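Local coordinates for integral membrane indolylacetylinositol arabinosyltransferase EmbC (Mycolicibacterium smegmatis, PDB 7BVE), which probably transfers arabinose units to the growing arabinan of the mycobacterial cell wall as a membrane-embedded GT-C glycosyltransferase, at residues A[301-309]-A[485-494]. Sequence-based numbering, arbitrary orientation.
Sequences RWFGTPESP and ASSFKSAVGP
Lys-489 and the carbonyl of Pro-306 make the one hydrogen bond that crosses from helix 479-492 to the loop 301-309, a compact example of a lysine serving two purposes along its length. The chain is fully extended beyond CG (chi3 -177°), which carries Lys-489 NZ to within 2.6 Å of Pro-306 O, tilted 28° from the carbonyl plane. Ser-308 OG donates to the same oxygen from the opposite face, so two side chains grip it. Glu-307 OE2 lies 4.5 Å from Lys-489 NZ, too far for a salt bridge, though its charge may still favour the ammonium group.

Nearer the helix, the aliphatic part of the lysine packs on Trp-302: Lys-489 CG sits over the five-membered ring, 4.2 Å from its centroid, as a CH-pi contact. Arg-301 CG covers the other face of the indole, while Val-492 CG1 and Gly-493 CA meet its edge. The carbonyl of Trp-302 is itself held by Thr-305, through both N and OG1. Farther out, Phe-303 and Phe-488 touch rim to rim, Phe-303 CD2 to Phe-488 CE2 at 3.4 Å, their planes inclined at 39°.

Arg-301 also bonds through NH2 to Val-1004 O, and Glu-307 touches bound ethambutol. The arrangement thus docks an irregular loop on the C-terminal half of helix 479-492 beside the ethambutol pocket, within the GT-C region of this emb-family enzyme.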
loop_
_atom_site.group_PDB
_atom_site.type_symbol
_atom_site.label_atom_id
_atom_site.label_comp_id
_atom_site.label_asym_id
_atom_site.label_seq_id
_atom_site.Cartn_x
_atom_site.Cartn_y
_atom_site.Cartn_z
ATOM N N ARG A 301 -7.110 -20.507 -15.220
ATOM C CA ARG A 301 -6.006 -20.670 -14.290
ATOM C C ARG A 301 -6.077 -22.066 -13.688
ATOM O O ARG A 301 -7.122 -22.716 -13.710
ATOM C CB ARG A 301 -6.037 -19.565 -13.226
ATOM C CG ARG A 301 -4.783 -19.377 -12.391
ATOM C CD ARG A 301 -4.831 -18.097 -11.601
ATOM N NE ARG A 301 -3.678 -17.994 -10.719
ATOM C CZ ARG A 301 -2.478 -17.534 -11.068
ATOM N NH1 ARG A 301 -1.519 -17.505 -10.162
ATOM N NH2 ARG A 301 -2.236 -17.114 -12.292
ATOM N N TRP A 302 -4.917 -22.539 -13.228
ATOM C CA TRP A 302 -4.724 -23.747 -12.414
ATOM C C TRP A 302 -5.028 -25.042 -13.157
ATOM O O TRP A 302 -5.716 -25.905 -12.621
ATOM C CB TRP A 302 -5.509 -23.718 -11.102
ATOM C CG TRP A 302 -5.154 -22.608 -10.197
ATOM C CD1 TRP A 302 -3.950 -22.382 -9.630
ATOM C CD2 TRP A 302 -6.051 -21.670 -9.613
ATOM N NE1 TRP A 302 -4.015 -21.296 -8.810
ATOM C CE2 TRP A 302 -5.301 -20.848 -8.771
ATOM C CE3 TRP A 302 -7.415 -21.407 -9.765
ATOM C CZ2 TRP A 302 -5.864 -19.794 -8.076
ATOM C CZ3 TRP A 302 -7.961 -20.363 -9.077
ATOM C CH2 TRP A 302 -7.193 -19.570 -8.245
ATOM N N PHE A 303 -4.530 -25.171 -14.389
ATOM C CA PHE A 303 -4.253 -26.463 -15.025
ATOM C C PHE A 303 -5.502 -27.297 -15.295
ATOM O O PHE A 303 -5.417 -28.508 -15.465
ATOM C CB PHE A 303 -3.257 -27.252 -14.176
ATOM C CG PHE A 303 -1.893 -26.641 -14.132
ATOM C CD1 PHE A 303 -1.326 -26.110 -15.250
ATOM C CD2 PHE A 303 -1.252 -26.458 -12.933
ATOM C CE1 PHE A 303 -0.092 -25.523 -15.177
ATOM C CE2 PHE A 303 -0.029 -25.845 -12.865
ATOM C CZ PHE A 303 0.544 -25.382 -13.990
ATOM N N GLY A 304 -6.675 -26.678 -15.332
ATOM C CA GLY A 304 -7.884 -27.432 -15.581
ATOM C C GLY A 304 -8.494 -28.086 -14.369
ATOM O O GLY A 304 -9.368 -28.941 -14.519
ATOM N N THR A 305 -8.041 -27.669 -13.179
ATOM C CA THR A 305 -8.597 -28.169 -11.892
ATOM C C THR A 305 -10.000 -27.570 -11.748
ATOM O O THR A 305 -10.161 -26.385 -12.102
ATOM C CB THR A 305 -7.690 -27.798 -10.713
ATOM O OG1 THR A 305 -7.469 -26.388 -10.750
ATOM C CG2 THR A 305 -6.363 -28.525 -10.740
ATOM N N PRO A 306 -11.019 -28.308 -11.255
ATOM C CA PRO A 306 -12.383 -27.790 -11.194
ATOM C C PRO A 306 -12.568 -26.781 -10.066
ATOM O O PRO A 306 -11.724 -26.618 -9.197
ATOM C CB PRO A 306 -13.206 -29.043 -10.952
ATOM C CG PRO A 306 -12.305 -29.931 -10.236
ATOM C CD PRO A 306 -10.969 -29.701 -10.806
ATOM N N GLU A 307 -13.704 -26.088 -10.114
ATOM C CA GLU A 307 -14.245 -25.344 -8.977
ATOM C C GLU A 307 -14.799 -26.382 -8.010
ATOM O O GLU A 307 -15.928 -26.861 -8.144
ATOM C CB GLU A 307 -15.326 -24.384 -9.442
ATOM C CG GLU A 307 -14.834 -23.312 -10.363
ATOM C CD GLU A 307 -14.019 -22.257 -9.654
ATOM O OE1 GLU A 307 -14.323 -21.953 -8.484
ATOM O OE2 GLU A 307 -13.072 -21.724 -10.265
ATOM N N SER A 308 -13.972 -26.756 -7.037
ATOM C CA SER A 308 -14.139 -28.085 -6.465
ATOM C C SER A 308 -15.309 -28.158 -5.479
ATOM O O SER A 308 -16.216 -28.947 -5.748
ATOM C CB SER A 308 -12.800 -28.594 -5.897
ATOM O OG SER A 308 -11.808 -28.705 -6.898
ATOM N N PRO A 309 -15.412 -27.367 -4.354
ATOM C CA PRO A 309 -16.705 -27.390 -3.655
ATOM C C PRO A 309 -17.615 -26.225 -4.016
ATOM O O PRO A 309 -18.805 -26.263 -3.696
ATOM C CB PRO A 309 -16.299 -27.333 -2.181
ATOM C CG PRO A 309 -15.146 -26.487 -2.188
ATOM C CD PRO A 309 -14.404 -26.733 -3.461
ATOM N N ALA A 485 -7.088 -30.974 -5.245
ATOM C CA ALA A 485 -7.206 -29.764 -6.044
ATOM C C ALA A 485 -7.210 -28.515 -5.177
ATOM O O ALA A 485 -6.631 -27.499 -5.563
ATOM C CB ALA A 485 -8.464 -29.826 -6.899
ATOM N N SER A 486 -7.827 -28.571 -3.992
ATOM C CA SER A 486 -7.833 -27.402 -3.116
ATOM C C SER A 486 -6.455 -27.134 -2.530
ATOM O O SER A 486 -6.020 -25.975 -2.459
ATOM C CB SER A 486 -8.854 -27.595 -2.006
ATOM O OG SER A 486 -10.156 -27.705 -2.547
ATOM N N SER A 487 -5.745 -28.196 -2.131
ATOM C CA SER A 487 -4.371 -28.043 -1.659
ATOM C C SER A 487 -3.461 -27.509 -2.758
ATOM O O SER A 487 -2.590 -26.668 -2.503
ATOM C CB SER A 487 -3.850 -29.381 -1.150
ATOM O OG SER A 487 -4.630 -29.848 -0.069
ATOM N N PHE A 488 -3.687 -27.945 -3.997
ATOM C CA PHE A 488 -2.868 -27.507 -5.120
ATOM C C PHE A 488 -3.144 -26.054 -5.495
ATOM O O PHE A 488 -2.212 -25.314 -5.818
ATOM C CB PHE A 488 -3.118 -28.443 -6.295
ATOM C CG PHE A 488 -2.291 -28.153 -7.495
ATOM C CD1 PHE A 488 -0.940 -28.429 -7.498
ATOM C CD2 PHE A 488 -2.870 -27.648 -8.639
ATOM C CE1 PHE A 488 -0.181 -28.177 -8.604
ATOM C CE2 PHE A 488 -2.113 -27.399 -9.741
ATOM C CZ PHE A 488 -0.766 -27.665 -9.723
ATOM N N LYS A 489 -4.412 -25.627 -5.457
ATOM C CA LYS A 489 -4.737 -24.226 -5.717
ATOM C C LYS A 489 -4.177 -23.315 -4.643
ATOM O O LYS A 489 -3.787 -22.180 -4.925
ATOM C CB LYS A 489 -6.243 -24.022 -5.793
ATOM C CG LYS A 489 -6.910 -24.597 -6.985
ATOM C CD LYS A 489 -8.375 -24.301 -6.908
ATOM C CE LYS A 489 -9.105 -24.926 -8.052
ATOM N NZ LYS A 489 -10.549 -24.640 -7.955
ATOM N N SER A 490 -4.164 -23.783 -3.393
ATOM C CA SER A 490 -3.545 -22.997 -2.332
ATOM C C SER A 490 -2.036 -22.920 -2.508
ATOM O O SER A 490 -1.423 -21.896 -2.196
ATOM C CB SER A 490 -3.893 -23.593 -0.976
ATOM O OG SER A 490 -3.257 -22.873 0.058
ATOM N N ALA A 491 -1.420 -23.993 -3.013
ATOM C CA ALA A 491 0.026 -23.986 -3.211
ATOM C C ALA A 491 0.432 -23.096 -4.378
ATOM O O ALA A 491 1.450 -22.404 -4.306
ATOM C CB ALA A 491 0.531 -25.406 -3.433
ATOM N N VAL A 492 -0.342 -23.097 -5.458
ATOM C CA VAL A 492 0.020 -22.359 -6.663
ATOM C C VAL A 492 -0.370 -20.895 -6.546
ATOM O O VAL A 492 0.483 -20.006 -6.609
ATOM C CB VAL A 492 -0.633 -22.979 -7.912
ATOM C CG1 VAL A 492 -0.386 -22.118 -9.123
ATOM C CG2 VAL A 492 -0.092 -24.361 -8.153
ATOM N N GLY A 493 -1.657 -20.636 -6.369
ATOM C CA GLY A 493 -2.218 -19.357 -6.720
ATOM C C GLY A 493 -2.034 -18.322 -5.654
ATOM O O GLY A 493 -1.395 -18.545 -4.621
ATOM N N PRO A 494 -2.588 -17.135 -5.908
ATOM C CA PRO A 494 -2.551 -16.061 -4.906
ATOM C C PRO A 494 -3.477 -16.389 -3.743
ATOM O O PRO A 494 -4.697 -16.473 -3.902
ATOM C CB PRO A 494 -3.029 -14.833 -5.687
ATOM C CG PRO A 494 -3.826 -15.382 -6.814
ATOM C CD PRO A 494 -3.194 -16.687 -7.172
#